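Local coordinates for uncharacterized protein (Parabacteroides merdae, PDB 4MXN) that is of unknown function but is probably a glycosyl hydrolase of family 28, acting on glycosidic bonds of polysaccharides from a parallel beta-helix fold, at residues Y22-M26 against F27-S31; I68-K71 against S72-I76; I76-E79 against E80-L84; Q167-A170 against N171-I175. All coordinates share one frame; numbering follows the deposited sequence.

Contact 1 (Y22-M26 against F27-S31); sequences YQVAM and FGIKS
Phe27 brings the edge of its ring up to Tyr22: CE1 of Phe27 lies 4.0 Å from CD2 of Tyr22, while the tyrosine ring meets it obliquely. This pairing reaches back five residues because the Phe27 CG lies anti to its own carbonyl carbon, beside the backbone N (chi1 -71°), which turns the ring toward the end of strand 21-23. The same edge passes the Gln23 carbonyl, with Phe27 CD1 4.1 Å from Gln23 O. Residues 24-26 form a 3-10 segment, and its carbonyls hold the reversal. Val24 O receives Phe27 N at 2.9 Å and, more weakly, Ile29 N at 3.4 Å; Ala25 O receives Gly28 N at 3.2 Å. Gly28 then has a positive phi of 75°, and the chain turns so that Ile29 crosses Val24 at about a right angle, its CD1 3.7 Å from Val24 CB. A serine in place of Phe27 takes away the ring edge that meets Tyr22 and would probably leave a gap beside Ala44 of helix 38-50. Phe27 rests on Ala44, and Tyr22 on Ile48, both in that helix. On the inner side Val24 packs on Leu56 and Phe58 of strand 54-58, and Ile29 reaches Ile41 of the helix and Tyr63 of strand 61-69; the turn thus lies between this helix and the first strands of the beta-helix.

Contact 2 (I68-K71 against S72-I76); sequences IELK and SNVTI
Lys71 O accepts a hydrogen bond from Val74 N at 3.2 Å, the single hydrogen bond between the two segments and the closure of a type II beta turn running from Lys71 to Val74. It is moderately bent, with an N-H...O angle of 136°. Asn73, the third residue of the turn, has the positive phi (73°) that a type II turn needs at this place. On the strand side of the turn the side chains make an apolar cluster centred on Leu70. Its CD1 methyl touches three groups: Val74 CG1 at 3.8 Å, Ile76 CD1 at 3.8 Å, and the carbonyl Val74 O at 3.6 Å. The leucine can reach them because CG stands opposite the backbone N, chi1 -164°, bringing the branch nearer to the second segment than its CB direction alone would. Ile68 adds its CG2 branch obliquely against the end of Ile76, with Ile68 CG2 to Ile76 CD1 at 4.1 Å, while Val74 CB rests 3.3 Å from Lys71 O beside the turn bond. The polar ends of the turn residues are held elsewhere: Lys71 NZ forms a salt bridge with Asp46, Ser72 OG bonds to Lys109 N, and Asn73 OD1 bonds to Asn110 and Lys109. The chemistry is therefore divided. Methyl-to-methyl packing fills the buried corner between strands 61-69 and 74-78, whereas the turn relies on one backbone bond and on polar partners outside it, consistent with a corner of a parallel beta-helix whose apolar residues face inward.

Contact 3 (I76-E79 against E80-L84); sequences IRIE and EGAVL
Ile78 meets Ala82 through its CG2 branch, which lies 3.8 Å from Ala82 CB and 3.5 Å from Ala82 O. With CG1 anti to the carbonyl carbon (chi1 -55°), CG2 falls opposite the backbone N and faces the alanine; the CG1 branch carries CD1 to Leu84, the two side chains crossing at about a right angle with Ile78 CD1 4.1 Å from Leu84 CD2. A type II turn from Glu79 to Ala82, closed by Ala82 N to Glu79 O at 2.8 Å, forms a corner between strands 74-78 and 82-86, consistent with a coil of a parallel beta-helix. Gly81 has a phi of 93°, where a CB would be jammed against the preceding carbonyl. The Glu79 side chain folds back instead of following the turn: bent at chi2 (-62°), it offers both carboxylate oxygens to Arg77, which grips them side-on. Arg77 NE reaches Glu79 OE2 at 3.1 Å nearly in the guanidinium plane, and Arg77 NH2 reaches the syn lone pair of Glu79 OE1, also at 3.1 Å. That same OE1 accepts from a water at 2.6 Å, which in turn takes the Glu80 N-H. With an alanine replacing Glu79, Arg77 would probably lose the two-oxygen grip on its guanidinium, and the water the oxygen it donates to. Around the turn, Glu79 lies on Ile57 of strand 54-58, Ile78 on Ile119 of strand 118-120, and Leu84 on Tyr63 of strand 61-69.

Contact 4 (Q167-A170 against N171-I175); sequences QDAA and NVAEI
Ala169 and Ala173 come within 5.1 Å of each other, CA to CA, because the chain bends sharply between them, although no hydrogen bond joins the two segments. The sharp corner of the CA trace is at Ala170; Asn171 follows with an uncommon backbone conformation, phi -139° and psi -118°, and a little earlier Asp168 takes the left-handed region with a phi of 53°. The side-chain contact is small and made by alanines. Ala169 points its methyl into the bend, where CB lies 3.7 Å from Ala173 CA and 4.1 Å from Ala173 CB. The same methyl is also 3.7 Å from Val172 O and 3.7 Å from Asn171 O, so it sits against carbonyl oxygens as well as carbon. A single methyl group thus meets three successive residues of the returning chain. The Asn171 amide bonds through ND2 to Ala147 O. The backbone carbonyls have outside donors too: Arg196 bonds to Ala169 O through NH2 and to Asn171 O through NE, so one guanidinium spans the bend, and Arg127 bonds to Ala170 O. The bend is a buried loop between strands 165-167 and 174-177, consistent with a parallel beta-helix solenoid. It is flanked by Leu150, which Ala169 touches, and by Val189 of strand 182-190, on which Ala173 packs; Ala173 also shares a backbone hydrogen bond with Ile151 of strand 151-154.

Contacts 2 and 3 form a pair: they share Ile76 on strand 74-78, each is built on a type II turn, and they touch where Ile68 CD1 lies 3.9 Å from Leu84 CD2. Both combine aliphatic packing with polar turn residues, but the lysine of contact 2 finds its acid outside the turn, whereas contact 3 pairs Arg77 with Glu79 within segment 76-79 and adds a water. Contacts 1, 2 and 3 are partly buried, contact 3 including the exposed Glu80 and Gly81; contact 4 is buried and relies on alanine methyls with outside arginines. Contact 1, beside helix 38-50, pairs aromatic rings. Centres of contacts 1 and 4 are about 25 Å apart, contact 1 lying at the N-terminal end and contact 4 further along the solenoid.

Contact 1 (Y22-M26 against F27-S31)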
ATOM      1  N   TYR A  22      -2.877 -11.600  15.813  1.00 29.53           N
ATOM      2  CA  TYR A  22      -4.258 -11.199  16.097  1.00 29.09           C
ATOM      3  C   TYR A  22      -5.119 -11.413  14.875  1.00 32.04           C
ATOM      4  O   TYR A  22      -4.810 -10.881  13.799  1.00 30.34           O
ATOM      5  CB  TYR A  22      -4.294  -9.718  16.500  1.00 29.41           C
ATOM      6  CG  TYR A  22      -3.560  -9.416  17.788  1.00 32.08           C
ATOM      7  CD1 TYR A  22      -2.178  -9.240  17.802  1.00 33.75           C
ATOM      8  CD2 TYR A  22      -4.249  -9.286  18.991  1.00 33.45           C
ATOM      9  CE1 TYR A  22      -1.497  -8.975  18.987  1.00 35.63           C
ATOM     10  CE2 TYR A  22      -3.578  -9.030  20.184  1.00 35.23           C
ATOM     11  CZ  TYR A  22      -2.203  -8.871  20.177  1.00 40.71           C
ATOM     12  OH  TYR A  22      -1.544  -8.610  21.351  1.00 43.74           O
ATOM     13  N   GLN A  23      -6.208 -12.183  15.034  1.00 28.72           N
ATOM     14  CA  GLN A  23      -7.159 -12.426  13.949  1.00 27.79           C
ATOM     15  C   GLN A  23      -8.071 -11.211  13.846  1.00 31.14           C
ATOM     16  O   GLN A  23      -8.553 -10.737  14.880  1.00 31.97           O
ATOM     17  CB  GLN A  23      -7.959 -13.716  14.214  1.00 30.71           C
ATOM     18  CG  GLN A  23      -7.114 -15.012  14.221  1.00 48.09           C
ATOM     19  CD  GLN A  23      -6.309 -15.278  12.958  1.00 68.74           C
ATOM     20  OE1 GLN A  23      -6.810 -15.210  11.829  1.00 68.66           O
ATOM     21  NE2 GLN A  23      -5.049 -15.634  13.134  1.00 58.26           N
ATOM     22  N   VAL A  24      -8.299 -10.695  12.623  1.00 26.67           N
ATOM     23  CA  VAL A  24      -9.115  -9.487  12.398  1.00 24.29           C
ATOM     24  C   VAL A  24     -10.552  -9.605  12.951  1.00 25.14           C
ATOM     25  O   VAL A  24     -11.064  -8.619  13.478  1.00 24.06           O
ATOM     26  CB  VAL A  24      -9.131  -9.019  10.916  1.00 26.93           C
ATOM     27  CG1 VAL A  24      -7.790  -8.413  10.520  1.00 26.24           C
ATOM     28  CG2 VAL A  24      -9.529 -10.131   9.950  1.00 26.66           C
ATOM     29  N   ALA A  25     -11.195 -10.776  12.830  1.00 25.65           N
ATOM     30  CA  ALA A  25     -12.573 -11.012  13.304  1.00 27.81           C
ATOM     31  C   ALA A  25     -12.756 -10.631  14.779  1.00 33.31           C
ATOM     32  O   ALA A  25     -13.833 -10.184  15.154  1.00 32.63           O
ATOM     33  CB  ALA A  25     -12.960 -12.472  13.106  1.00 29.69           C
HETATM   34  N   MSE A  26     -11.688 -10.750  15.591  1.00 31.68           N
HETATM   35  CA  MSE A  26     -11.725 -10.439  17.022  1.00 33.89           C
HETATM   36  C   MSE A  26     -11.917  -8.942  17.306  1.00 35.21           C
HETATM   37  O   MSE A  26     -12.303  -8.595  18.426  1.00 35.44           O
HETATM   38  CB  MSE A  26     -10.455 -10.961  17.701  1.00 37.82           C
HETATM   39  CG  MSE A  26     -10.296 -12.478  17.571  1.00 47.82           C
HETATM   40 SE   MSE A  26     -11.724 -13.512  18.443  0.75 60.14          SE
HETATM   41  CE  MSE A  26     -13.011 -13.751  16.907  1.00 55.80           C
ATOM     42  N   PHE A  27     -11.688  -8.071  16.298  1.00 28.06           N
ATOM     43  CA  PHE A  27     -11.868  -6.621  16.418  1.00 26.26           C
ATOM     44  C   PHE A  27     -13.108  -6.113  15.656  1.00 29.28           C
ATOM     45  O   PHE A  27     -13.254  -4.901  15.463  1.00 28.42           O
ATOM     46  CB  PHE A  27     -10.611  -5.889  15.936  1.00 26.66           C
ATOM     47  CG  PHE A  27      -9.437  -6.052  16.884  1.00 28.16           C
ATOM     48  CD1 PHE A  27      -8.546  -7.110  16.738  1.00 30.60           C
ATOM     49  CD2 PHE A  27      -9.204  -5.125  17.900  1.00 29.55           C
ATOM     50  CE1 PHE A  27      -7.447  -7.247  17.594  1.00 31.45           C
ATOM     51  CE2 PHE A  27      -8.122  -5.278  18.778  1.00 32.69           C
ATOM     52  CZ  PHE A  27      -7.246  -6.334  18.609  1.00 31.69           C
ATOM     53  N   GLY A  28     -13.990  -7.027  15.268  1.00 26.70           N
ATOM     54  CA  GLY A  28     -15.209  -6.709  14.524  1.00 27.13           C
ATOM     55  C   GLY A  28     -14.967  -6.378  13.067  1.00 28.81           C
ATOM     56  O   GLY A  28     -15.779  -5.692  12.437  1.00 26.59           O
ATOM     57  N   ILE A  29     -13.806  -6.814  12.525  1.00 26.56           N
ATOM     58  CA  ILE A  29     -13.460  -6.572  11.116  1.00 24.41           C
ATOM     59  C   ILE A  29     -14.167  -7.667  10.314  1.00 29.58           C
ATOM     60  O   ILE A  29     -14.004  -8.846  10.627  1.00 29.53           O
ATOM     61  CB  ILE A  29     -11.928  -6.518  10.896  1.00 25.63           C
ATOM     62  CG1 ILE A  29     -11.297  -5.346  11.695  1.00 24.60           C
ATOM     63  CG2 ILE A  29     -11.565  -6.422   9.388  1.00 23.18           C
ATOM     64  CD1 ILE A  29      -9.795  -5.524  12.050  1.00 23.63           C
ATOM     65  N   LYS A  30     -14.968  -7.279   9.306  1.00 26.29           N
ATOM     66  CA  LYS A  30     -15.786  -8.248   8.559  1.00 27.52           C
ATOM     67  C   LYS A  30     -15.321  -8.445   7.150  1.00 29.60           C
ATOM     68  O   LYS A  30     -15.041  -7.472   6.436  1.00 28.43           O
ATOM     69  CB  LYS A  30     -17.270  -7.827   8.572  1.00 30.76           C
ATOM     70  CG  LYS A  30     -17.801  -7.771  10.013  1.00 42.08           C
ATOM     71  CD  LYS A  30     -19.255  -7.417  10.138  1.00 56.46           C
ATOM     72  CE  LYS A  30     -19.661  -7.218  11.589  1.00 73.27           C
ATOM     73  NZ  LYS A  30     -19.478  -8.440  12.429  1.00 85.12           N
ATOM     74  N   SER A  31     -15.274  -9.735   6.763  1.00 24.37           N
ATOM     75  CA  SER A  31     -14.820 -10.247   5.474  1.00 23.52           C
ATOM     76  C   SER A  31     -15.949 -10.453   4.457  1.00 27.76           C
ATOM     77  O   SER A  31     -15.792 -11.296   3.571  1.00 26.39           O
ATOM     78  CB  SER A  31     -14.125 -11.580   5.694  1.00 27.84           C
ATOM     79  OG  SER A  31     -15.066 -12.521   6.188  1.00 33.63           O
TER

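Contact 2 (I68-K71 against S72-I76)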
ATOM      1  N   ILE A  68      -5.600   3.095   5.989  1.00 18.60           N
ATOM      2  CA  ILE A  68      -5.130   2.507   7.251  1.00 18.69           C
ATOM      3  C   ILE A  68      -3.761   3.061   7.564  1.00 22.84           C
ATOM      4  O   ILE A  68      -2.877   3.017   6.703  1.00 22.07           O
ATOM      5  CB  ILE A  68      -5.078   0.954   7.152  1.00 20.77           C
ATOM      6  CG1 ILE A  68      -6.444   0.331   6.769  1.00 19.80           C
ATOM      7  CG2 ILE A  68      -4.478   0.333   8.424  1.00 19.78           C
ATOM      8  CD1 ILE A  68      -6.329  -1.023   5.993  1.00 25.16           C
ATOM      9  N   GLU A  69      -3.567   3.562   8.797  1.00 21.20           N
ATOM     10  CA  GLU A  69      -2.277   4.051   9.229  1.00 21.50           C
ATOM     11  C   GLU A  69      -1.559   2.952  10.021  1.00 26.00           C
ATOM     12  O   GLU A  69      -1.966   2.606  11.136  1.00 24.36           O
ATOM     13  CB  GLU A  69      -2.416   5.330  10.049  1.00 23.79           C
ATOM     14  CG  GLU A  69      -1.062   5.879  10.467  1.00 33.16           C
ATOM     15  CD  GLU A  69      -1.027   7.184  11.234  1.00 36.94           C
ATOM     16  OE1 GLU A  69      -2.071   7.611  11.774  1.00 30.08           O
ATOM     17  OE2 GLU A  69       0.080   7.753  11.348  1.00 31.10           O
ATOM     18  N   LEU A  70      -0.503   2.390   9.427  1.00 23.04           N
ATOM     19  CA  LEU A  70       0.309   1.356  10.068  1.00 23.42           C
ATOM     20  C   LEU A  70       1.127   2.011  11.197  1.00 25.10           C
ATOM     21  O   LEU A  70       1.548   3.162  11.062  1.00 24.07           O
ATOM     22  CB  LEU A  70       1.211   0.687   8.995  1.00 23.66           C
ATOM     23  CG  LEU A  70       1.896  -0.641   9.282  1.00 29.04           C
ATOM     24  CD1 LEU A  70       0.996  -1.627  10.065  1.00 27.94           C
ATOM     25  CD2 LEU A  70       2.370  -1.269   7.967  1.00 32.89           C
ATOM     26  N   LYS A  71       1.257   1.328  12.336  1.00 20.19           N
ATOM     27  CA  LYS A  71       1.984   1.886  13.488  1.00 20.84           C
ATOM     28  C   LYS A  71       3.202   1.045  13.803  1.00 23.17           C
ATOM     29  O   LYS A  71       3.245  -0.112  13.416  1.00 21.91           O
ATOM     30  CB  LYS A  71       1.078   2.004  14.727  1.00 23.61           C
ATOM     31  CG  LYS A  71      -0.138   2.939  14.540  1.00 24.16           C
ATOM     32  CD  LYS A  71       0.246   4.426  14.486  1.00 27.26           C
ATOM     33  CE  LYS A  71      -0.946   5.330  14.304  1.00 30.28           C
ATOM     34  NZ  LYS A  71      -1.821   5.372  15.506  1.00 29.15           N
ATOM     35  N   SER A  72       4.178   1.618  14.533  1.00 20.34           N
ATOM     36  CA  SER A  72       5.421   0.944  14.900  1.00 19.98           C
ATOM     37  C   SER A  72       5.189  -0.419  15.535  1.00 25.23           C
ATOM     38  O   SER A  72       4.301  -0.576  16.377  1.00 25.04           O
ATOM     39  CB  SER A  72       6.252   1.808  15.843  1.00 22.57           C
ATOM     40  OG  SER A  72       6.696   2.979  15.175  1.00 30.61           O
ATOM     41  N   ASN A  73       5.982  -1.408  15.085  1.00 21.56           N
ATOM     42  CA  ASN A  73       6.040  -2.794  15.562  1.00 22.48           C
ATOM     43  C   ASN A  73       4.823  -3.620  15.136  1.00 25.70           C
ATOM     44  O   ASN A  73       4.633  -4.726  15.645  1.00 25.25           O
ATOM     45  CB  ASN A  73       6.255  -2.861  17.082  1.00 22.42           C
ATOM     46  CG  ASN A  73       7.464  -2.085  17.505  1.00 35.81           C
ATOM     47  OD1 ASN A  73       8.549  -2.254  16.951  1.00 31.69           O
ATOM     48  ND2 ASN A  73       7.288  -1.167  18.429  1.00 29.41           N
ATOM     49  N   VAL A  74       4.070  -3.135  14.137  1.00 19.93           N
ATOM     50  CA  VAL A  74       2.904  -3.841  13.614  1.00 20.57           C
ATOM     51  C   VAL A  74       3.174  -4.280  12.186  1.00 23.03           C
ATOM     52  O   VAL A  74       3.709  -3.513  11.396  1.00 21.12           O
ATOM     53  CB  VAL A  74       1.599  -2.995  13.694  1.00 25.82           C
ATOM     54  CG1 VAL A  74       0.386  -3.764  13.153  1.00 25.35           C
ATOM     55  CG2 VAL A  74       1.335  -2.517  15.123  1.00 26.71           C
ATOM     56  N   THR A  75       2.799  -5.516  11.877  1.00 20.93           N
ATOM     57  CA  THR A  75       2.829  -6.106  10.547  1.00 19.84           C
ATOM     58  C   THR A  75       1.403  -6.497  10.191  1.00 24.78           C
ATOM     59  O   THR A  75       0.713  -7.125  10.994  1.00 24.33           O
ATOM     60  CB  THR A  75       3.810  -7.296  10.488  1.00 27.14           C
ATOM     61  OG1 THR A  75       5.137  -6.779  10.536  1.00 22.14           O
ATOM     62  CG2 THR A  75       3.658  -8.125   9.194  1.00 24.98           C
ATOM     63  N   ILE A  76       0.960  -6.127   8.988  1.00 22.85           N
ATOM     64  CA  ILE A  76      -0.343  -6.516   8.475  1.00 22.80           C
ATOM     65  C   ILE A  76      -0.118  -7.680   7.532  1.00 24.59           C
ATOM     66  O   ILE A  76       0.681  -7.574   6.604  1.00 23.80           O
ATOM     67  CB  ILE A  76      -1.096  -5.328   7.796  1.00 26.37           C
ATOM     68  CG1 ILE A  76      -1.664  -4.353   8.873  1.00 26.75           C
ATOM     69  CG2 ILE A  76      -2.221  -5.848   6.855  1.00 28.01           C
ATOM     70  CD1 ILE A  76      -2.126  -2.963   8.325  1.00 24.73           C
TER

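Contact 3 (I76-E79 against E80-L84)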
ATOM      1  N   ILE A  76       0.960  -6.127   8.988  1.00 22.85           N
ATOM      2  CA  ILE A  76      -0.343  -6.516   8.475  1.00 22.80           C
ATOM      3  C   ILE A  76      -0.118  -7.680   7.532  1.00 24.59           C
ATOM      4  O   ILE A  76       0.681  -7.574   6.604  1.00 23.80           O
ATOM      5  CB  ILE A  76      -1.096  -5.328   7.796  1.00 26.37           C
ATOM      6  CG1 ILE A  76      -1.664  -4.353   8.873  1.00 26.75           C
ATOM      7  CG2 ILE A  76      -2.221  -5.848   6.855  1.00 28.01           C
ATOM      8  CD1 ILE A  76      -2.126  -2.963   8.325  1.00 24.73           C
ATOM      9  N   ARG A  77      -0.810  -8.797   7.770  1.00 21.63           N
ATOM     10  CA  ARG A  77      -0.714  -9.955   6.893  1.00 21.70           C
ATOM     11  C   ARG A  77      -2.025 -10.142   6.155  1.00 23.79           C
ATOM     12  O   ARG A  77      -3.061 -10.306   6.788  1.00 23.05           O
ATOM     13  CB  ARG A  77      -0.373 -11.243   7.686  1.00 24.50           C
ATOM     14  CG  ARG A  77       0.932 -11.194   8.502  1.00 32.54           C
ATOM     15  CD  ARG A  77       2.116 -11.776   7.788  1.00 25.34           C
ATOM     16  NE  ARG A  77       1.825 -13.071   7.162  1.00 25.53           N
ATOM     17  CZ  ARG A  77       2.620 -13.641   6.268  1.00 37.64           C
ATOM     18  NH1 ARG A  77       3.763 -13.059   5.922  1.00 28.71           N
ATOM     19  NH2 ARG A  77       2.281 -14.800   5.716  1.00 31.23           N
ATOM     20  N   ILE A  78      -1.978 -10.137   4.822  1.00 20.46           N
ATOM     21  CA  ILE A  78      -3.142 -10.399   3.959  1.00 19.81           C
ATOM     22  C   ILE A  78      -2.872 -11.780   3.394  1.00 23.47           C
ATOM     23  O   ILE A  78      -2.048 -11.920   2.501  1.00 21.56           O
ATOM     24  CB  ILE A  78      -3.356  -9.293   2.885  1.00 23.03           C
ATOM     25  CG1 ILE A  78      -3.446  -7.900   3.579  1.00 25.07           C
ATOM     26  CG2 ILE A  78      -4.652  -9.571   2.082  1.00 23.24           C
ATOM     27  CD1 ILE A  78      -2.820  -6.825   2.840  1.00 35.84           C
ATOM     28  N   GLU A  79      -3.474 -12.822   3.987  1.00 20.60           N
ATOM     29  CA  GLU A  79      -3.126 -14.181   3.585  1.00 21.08           C
ATOM     30  C   GLU A  79      -3.726 -14.543   2.228  1.00 24.77           C
ATOM     31  O   GLU A  79      -4.606 -13.836   1.741  1.00 21.69           O
ATOM     32  CB  GLU A  79      -3.514 -15.208   4.658  1.00 22.70           C
ATOM     33  CG  GLU A  79      -2.892 -14.950   6.030  1.00 35.55           C
ATOM     34  CD  GLU A  79      -1.381 -14.968   6.198  1.00 55.36           C
ATOM     35  OE1 GLU A  79      -0.663 -15.497   5.316  1.00 54.46           O
ATOM     36  OE2 GLU A  79      -0.915 -14.472   7.249  1.00 46.63           O
ATOM     37  N   GLU A  80      -3.213 -15.641   1.608  1.00 22.11           N
ATOM     38  CA  GLU A  80      -3.696 -16.115   0.324  1.00 24.05           C
ATOM     39  C   GLU A  80      -5.202 -16.331   0.411  1.00 29.79           C
ATOM     40  O   GLU A  80      -5.684 -16.903   1.381  1.00 32.40           O
ATOM     41  CB  GLU A  80      -2.970 -17.402  -0.109  1.00 26.71           C
ATOM     42  CG  GLU A  80      -2.996 -17.562  -1.619  1.00 42.18           C
ATOM     43  CD  GLU A  80      -2.148 -18.678  -2.199  1.00 75.65           C
ATOM     44  OE1 GLU A  80      -2.263 -19.827  -1.712  1.00 68.04           O
ATOM     45  OE2 GLU A  80      -1.420 -18.421  -3.187  1.00 76.93           O
ATOM     46  N   GLY A  81      -5.934 -15.813  -0.555  1.00 28.52           N
ATOM     47  CA  GLY A  81      -7.391 -15.919  -0.532  1.00 29.27           C
ATOM     48  C   GLY A  81      -8.063 -14.721   0.115  1.00 33.07           C
ATOM     49  O   GLY A  81      -9.290 -14.598   0.047  1.00 35.57           O
ATOM     50  N   ALA A  82      -7.279 -13.834   0.774  1.00 26.44           N
ATOM     51  CA  ALA A  82      -7.823 -12.607   1.376  1.00 24.93           C
ATOM     52  C   ALA A  82      -7.562 -11.431   0.454  1.00 26.00           C
ATOM     53  O   ALA A  82      -6.534 -11.385  -0.230  1.00 25.41           O
ATOM     54  CB  ALA A  82      -7.216 -12.338   2.755  1.00 25.66           C
ATOM     55  N   VAL A  83      -8.516 -10.501   0.386  1.00 21.48           N
ATOM     56  CA  VAL A  83      -8.341  -9.294  -0.426  1.00 19.67           C
ATOM     57  C   VAL A  83      -8.661  -8.090   0.444  1.00 22.52           C
ATOM     58  O   VAL A  83      -9.739  -8.071   1.053  1.00 21.62           O
ATOM     59  CB  VAL A  83      -9.218  -9.265  -1.721  1.00 23.80           C
ATOM     60  CG1 VAL A  83      -8.857  -8.066  -2.616  1.00 22.33           C
ATOM     61  CG2 VAL A  83      -9.173 -10.582  -2.503  1.00 24.80           C
ATOM     62  N   LEU A  84      -7.760  -7.085   0.471  1.00 19.86           N
ATOM     63  CA  LEU A  84      -7.995  -5.780   1.112  1.00 19.91           C
ATOM     64  C   LEU A  84      -8.479  -4.869  -0.038  1.00 23.14           C
ATOM     65  O   LEU A  84      -7.719  -4.632  -0.981  1.00 21.69           O
ATOM     66  CB  LEU A  84      -6.701  -5.287   1.790  1.00 20.26           C
ATOM     67  CG  LEU A  84      -6.850  -4.176   2.833  1.00 26.19           C
ATOM     68  CD1 LEU A  84      -7.769  -4.609   4.009  1.00 26.39           C
ATOM     69  CD2 LEU A  84      -5.496  -3.744   3.353  1.00 26.83           C
TER
HETATM   70  O   HOH W   1      -0.255 -16.167   2.836  1.00 21.48           O

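Contact 4 (Q167-A170 against N171-I175)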
ATOM      1  N   GLN A 167      -2.661  -4.665  -6.649  1.00 16.36           N
ATOM      2  CA  GLN A 167      -3.449  -4.657  -7.868  1.00 15.91           C
ATOM      3  C   GLN A 167      -4.261  -3.398  -8.084  1.00 20.34           C
ATOM      4  O   GLN A 167      -5.015  -2.961  -7.207  1.00 19.87           O
ATOM      5  CB  GLN A 167      -4.388  -5.868  -7.830  1.00 17.32           C
ATOM      6  CG  GLN A 167      -5.363  -6.016  -8.998  1.00 26.52           C
ATOM      7  CD  GLN A 167      -6.128  -7.307  -8.868  1.00 42.47           C
ATOM      8  OE1 GLN A 167      -5.588  -8.398  -9.044  1.00 38.64           O
ATOM      9  NE2 GLN A 167      -7.375  -7.212  -8.483  1.00 30.71           N
ATOM     10  N   ASP A 168      -4.184  -2.890  -9.326  1.00 18.15           N
ATOM     11  CA  ASP A 168      -5.034  -1.821  -9.859  1.00 18.40           C
ATOM     12  C   ASP A 168      -5.045  -0.586  -8.963  1.00 20.19           C
ATOM     13  O   ASP A 168      -6.094  -0.053  -8.614  1.00 19.60           O
ATOM     14  CB  ASP A 168      -6.463  -2.377 -10.069  1.00 20.20           C
ATOM     15  CG  ASP A 168      -7.412  -1.448 -10.783  1.00 25.90           C
ATOM     16  OD1 ASP A 168      -6.974  -0.785 -11.755  1.00 23.14           O
ATOM     17  OD2 ASP A 168      -8.601  -1.392 -10.380  1.00 24.08           O
ATOM     18  N   ALA A 169      -3.852  -0.117  -8.636  1.00 17.22           N
ATOM     19  CA  ALA A 169      -3.616   1.060  -7.832  1.00 16.33           C
ATOM     20  C   ALA A 169      -4.333   2.278  -8.434  1.00 21.23           C
ATOM     21  O   ALA A 169      -4.278   2.472  -9.650  1.00 21.64           O
ATOM     22  CB  ALA A 169      -2.115   1.324  -7.754  1.00 16.38           C
ATOM     23  N   ALA A 170      -4.999   3.090  -7.573  1.00 16.26           N
ATOM     24  CA  ALA A 170      -5.691   4.317  -7.992  1.00 16.04           C
ATOM     25  C   ALA A 170      -4.690   5.401  -8.371  1.00 20.42           C
ATOM     26  O   ALA A 170      -5.043   6.361  -9.045  1.00 21.54           O
ATOM     27  CB  ALA A 170      -6.599   4.813  -6.880  1.00 16.76           C
ATOM     28  N   ASN A 171      -3.436   5.248  -7.927  1.00 18.18           N
ATOM     29  CA  ASN A 171      -2.367   6.184  -8.237  1.00 18.19           C
ATOM     30  C   ASN A 171      -1.115   5.330  -8.521  1.00 21.58           C
ATOM     31  O   ASN A 171      -1.166   4.511  -9.423  1.00 21.91           O
ATOM     32  CB  ASN A 171      -2.211   7.196  -7.105  1.00 21.03           C
ATOM     33  CG  ASN A 171      -1.665   8.535  -7.563  1.00 38.47           C
ATOM     34  OD1 ASN A 171      -0.842   8.620  -8.470  1.00 26.28           O
ATOM     35  ND2 ASN A 171      -2.091   9.613  -6.923  1.00 34.39           N
ATOM     36  N   VAL A 172      -0.045   5.474  -7.744  1.00 19.52           N
ATOM     37  CA  VAL A 172       1.179   4.671  -7.844  1.00 20.47           C
ATOM     38  C   VAL A 172       0.945   3.484  -6.902  1.00 23.69           C
ATOM     39  O   VAL A 172       0.186   3.631  -5.954  1.00 23.24           O
ATOM     40  CB  VAL A 172       2.439   5.539  -7.518  1.00 25.65           C
ATOM     41  CG1 VAL A 172       3.700   4.700  -7.311  1.00 26.47           C
ATOM     42  CG2 VAL A 172       2.677   6.576  -8.609  1.00 26.47           C
ATOM     43  N   ALA A 173       1.496   2.295  -7.184  1.00 19.57           N
ATOM     44  CA  ALA A 173       1.256   1.175  -6.264  1.00 18.57           C
ATOM     45  C   ALA A 173       2.011   1.357  -4.930  1.00 23.74           C
ATOM     46  O   ALA A 173       1.422   1.153  -3.864  1.00 22.72           O
ATOM     47  CB  ALA A 173       1.654  -0.135  -6.906  1.00 18.50           C
ATOM     48  N   GLU A 174       3.303   1.731  -4.994  1.00 19.30           N
ATOM     49  CA  GLU A 174       4.163   1.852  -3.815  1.00 19.17           C
ATOM     50  C   GLU A 174       4.908   3.144  -3.804  1.00 23.71           C
ATOM     51  O   GLU A 174       5.529   3.493  -4.807  1.00 23.92           O
ATOM     52  CB  GLU A 174       5.220   0.727  -3.792  1.00 21.23           C
ATOM     53  CG  GLU A 174       4.754  -0.715  -3.759  1.00 24.06           C
ATOM     54  CD  GLU A 174       5.852  -1.698  -4.146  1.00 30.86           C
ATOM     55  OE1 GLU A 174       6.819  -1.861  -3.370  1.00 22.22           O
ATOM     56  OE2 GLU A 174       5.767  -2.280  -5.249  1.00 28.83           O
ATOM     57  N   ILE A 175       4.942   3.816  -2.653  1.00 20.47           N
ATOM     58  CA  ILE A 175       5.697   5.070  -2.497  1.00 20.11           C
ATOM     59  C   ILE A 175       6.596   4.938  -1.286  1.00 23.20           C
ATOM     60  O   ILE A 175       6.110   4.606  -0.202  1.00 23.88           O
ATOM     61  CB  ILE A 175       4.784   6.323  -2.393  1.00 23.16           C
ATOM     62  CG1 ILE A 175       3.916   6.527  -3.674  1.00 23.75           C
ATOM     63  CG2 ILE A 175       5.634   7.600  -2.085  1.00 25.24           C
ATOM     64  CD1 ILE A 175       2.852   7.574  -3.509  1.00 29.93           C
TER